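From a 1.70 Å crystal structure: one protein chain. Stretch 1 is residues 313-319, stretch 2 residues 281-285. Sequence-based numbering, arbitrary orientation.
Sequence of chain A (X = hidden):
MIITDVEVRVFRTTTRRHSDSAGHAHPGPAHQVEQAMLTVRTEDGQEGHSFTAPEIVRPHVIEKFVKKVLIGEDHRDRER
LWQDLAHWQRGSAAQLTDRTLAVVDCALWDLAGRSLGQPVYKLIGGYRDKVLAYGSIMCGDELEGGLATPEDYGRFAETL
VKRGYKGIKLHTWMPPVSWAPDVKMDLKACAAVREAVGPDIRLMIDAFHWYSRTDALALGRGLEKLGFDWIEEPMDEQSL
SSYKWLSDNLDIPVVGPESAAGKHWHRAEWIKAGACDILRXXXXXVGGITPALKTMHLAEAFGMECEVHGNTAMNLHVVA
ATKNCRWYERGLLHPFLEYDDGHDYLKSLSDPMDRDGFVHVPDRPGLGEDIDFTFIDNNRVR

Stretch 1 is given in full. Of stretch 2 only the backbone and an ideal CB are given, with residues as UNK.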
# COMPACT_ATOMS: atom_id res chain seq x y z
N ALA A 313 -6.08 1.43 6.89
CA ALA A 313 -5.65 2.07 8.13
C ALA A 313 -4.16 2.04 8.45
O ALA A 313 -3.59 3.06 8.82
CB ALA A 313 -6.43 1.48 9.29
N MSE A 314 -3.53 0.87 8.32
CA MSE A 314 -2.12 0.75 8.65
C MSE A 314 -1.25 1.78 7.95
O MSE A 314 -0.35 2.37 8.56
CB MSE A 314 -1.62 -0.66 8.33
CG MSE A 314 -1.80 -1.09 6.89
SE MSE A 314 -1.45 -2.99 6.68
CE MSE A 314 -1.33 -3.03 4.75
N ASN A 315 -1.51 2.01 6.66
CA ASN A 315 -0.73 2.98 5.91
C ASN A 315 -1.18 4.41 6.20
O ASN A 315 -0.35 5.32 6.24
CB ASN A 315 -0.82 2.69 4.41
CG ASN A 315 -0.03 1.46 4.02
OD1 ASN A 315 1.18 1.39 4.24
ND2 ASN A 315 -0.72 0.47 3.46
N LEU A 316 -2.48 4.60 6.40
CA LEU A 316 -3.00 5.93 6.69
C LEU A 316 -2.40 6.48 7.98
O LEU A 316 -2.08 7.67 8.07
CB LEU A 316 -4.53 5.89 6.82
CG LEU A 316 -5.23 7.22 7.13
CD1 LEU A 316 -4.88 8.26 6.08
CD2 LEU A 316 -6.74 7.01 7.19
N HIS A 317 -2.24 5.63 8.99
CA HIS A 317 -1.68 6.09 10.25
C HIS A 317 -0.21 6.50 10.12
O HIS A 317 0.23 7.44 10.78
CB HIS A 317 -1.85 5.01 11.32
CG HIS A 317 -3.23 4.98 11.91
ND1 HIS A 317 -3.56 5.69 13.04
CD2 HIS A 317 -4.37 4.39 11.49
CE1 HIS A 317 -4.85 5.55 13.29
NE2 HIS A 317 -5.37 4.76 12.36
N VAL A 318 0.53 5.83 9.25
CA VAL A 318 1.93 6.19 9.04
C VAL A 318 1.96 7.58 8.39
O VAL A 318 2.74 8.45 8.79
CB VAL A 318 2.65 5.18 8.12
CG1 VAL A 318 4.05 5.69 7.76
CG2 VAL A 318 2.77 3.83 8.83
N VAL A 319 1.10 7.79 7.41
CA VAL A 319 1.03 9.07 6.72
C VAL A 319 0.62 10.21 7.67
O VAL A 319 1.16 11.31 7.60
CB VAL A 319 0.05 9.02 5.53
CG1 VAL A 319 -0.15 10.41 4.93
CG2 VAL A 319 0.57 8.06 4.47
N UNK A 281 7.95 3.56 0.46
CA UNK A 281 7.87 2.55 1.50
C UNK A 281 6.42 2.11 1.54
O UNK A 281 5.61 2.58 0.75
CB UNK A 281 8.35 3.07 2.86
N UNK A 282 6.11 1.20 2.45
CA UNK A 282 4.75 0.72 2.58
C UNK A 282 4.76 -0.28 3.71
O UNK A 282 5.72 -1.03 3.85
CB UNK A 282 4.23 0.11 1.28
N UNK A 283 3.70 -0.29 4.52
CA UNK A 283 3.65 -1.22 5.64
C UNK A 283 3.85 -2.67 5.19
O UNK A 283 4.62 -3.41 5.80
CB UNK A 283 2.31 -1.08 6.37
N UNK A 284 3.17 -3.07 4.12
CA UNK A 284 3.32 -4.44 3.64
C UNK A 284 4.67 -4.69 2.97
O UNK A 284 5.16 -5.82 2.94
CB UNK A 284 2.19 -4.77 2.66
N UNK A 285 5.27 -3.62 2.44
CA UNK A 285 6.53 -3.75 1.74
C UNK A 285 7.77 -3.84 2.62
O UNK A 285 8.75 -4.48 2.24
CB UNK A 285 6.69 -2.56 0.79

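Position 281 has an extended backbone (phi/psi -150/-178), and its CA-to-CB bond runs sideways to the helix of stretch 1, with no atom of that helix within 5.5 Å of the ideal CB. Such angles are comfortable for beta-branched residues, but stretch 1 hardly restricts the choice. The deposited residue is Thr 281, in rotamer t, whose OG1 is hydrogen-bonded elsewhere in the structure.

At position 282 the phi/psi pair is -179/142. This fully stretched conformation is easiest for glycine, though not closed to other residues. An ideal CB would point sideways and lie 4.4 Å from Asn 315 OD1, so a small side chain would not be excluded by that contact. The residue is Gly 282. Its carbonyl O accepts a weak hydrogen bond from the backbone N of residue 285, 3.0 Å away, an early sign of the helical turn that follows.

Position 283 is where the stretches meet most closely: its CA is 6.1 Å from that of Asn 315, and its CB points toward the helix. The ideal CB is 3.5 Å from Asn 315 OD1 and 4.1 Å from Met 314 CG, while the methyl groups of Val 318 lie further along. The amide of 283 needs no particular side chain to use the oxygen opposite it: N donates to Asn 315 OD1 over 3.0 Å, nearly straight at 169°. With that acceptor engaged by the backbone, a compact apolar group such as valine, alanine or perhaps isoleucine suits the remaining surface. It is Val 283, rotamer t. The two methyls spread over the helix, CG1 lying 3.8 Å from Met 314 SE and CG2 4.0 Å from Val 318 CG2. CG2 also packs 3.7 Å from the backbone O of Met 314.

At position 284 the backbone is helical (-72/-26) and CB points sideways, 4.5 Å from Met 314 CE. The selenomethionine methyl offers an apolar surface but no polar partner, so a medium-sized side chain, polar or apolar, could lie beside it. The residue is Asn 284, with chi1 at -81°, which brings the end of the side chain nearer the helix and places OD1 3.2 Å from Met 314 CE. Its backbone N donates to water 1 at 3.2 Å, and Asn 315 ND2 donates to the same water at 3.1 Å, joining the stretches a second time.

Position 285 points sideways into space that stretch 1 leaves empty, so many residues would fit. Asp 285 is found, its OD2 hydrogen-bonded elsewhere in the structure.

Stretch 2 281-285: TGVND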
# COMPACT_ATOMS: atom_id res chain seq x y z
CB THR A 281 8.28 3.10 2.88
OG1 THR A 281 8.41 2.02 3.81
CG2 THR A 281 7.22 4.08 3.41
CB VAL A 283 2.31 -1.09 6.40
CG1 VAL A 283 2.20 -2.18 7.45
CG2 VAL A 283 2.25 0.28 7.06
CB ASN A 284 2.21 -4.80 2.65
CG ASN A 284 0.93 -5.18 3.34
OD1 ASN A 284 0.90 -5.37 4.55
ND2 ASN A 284 -0.15 -5.31 2.57
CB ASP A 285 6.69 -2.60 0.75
CG ASP A 285 5.53 -2.52 -0.22
OD1 ASP A 285 5.36 -3.46 -1.02
OD2 ASP A 285 4.80 -1.52 -0.17
O HOH W 1 1.49 -1.29 2.10
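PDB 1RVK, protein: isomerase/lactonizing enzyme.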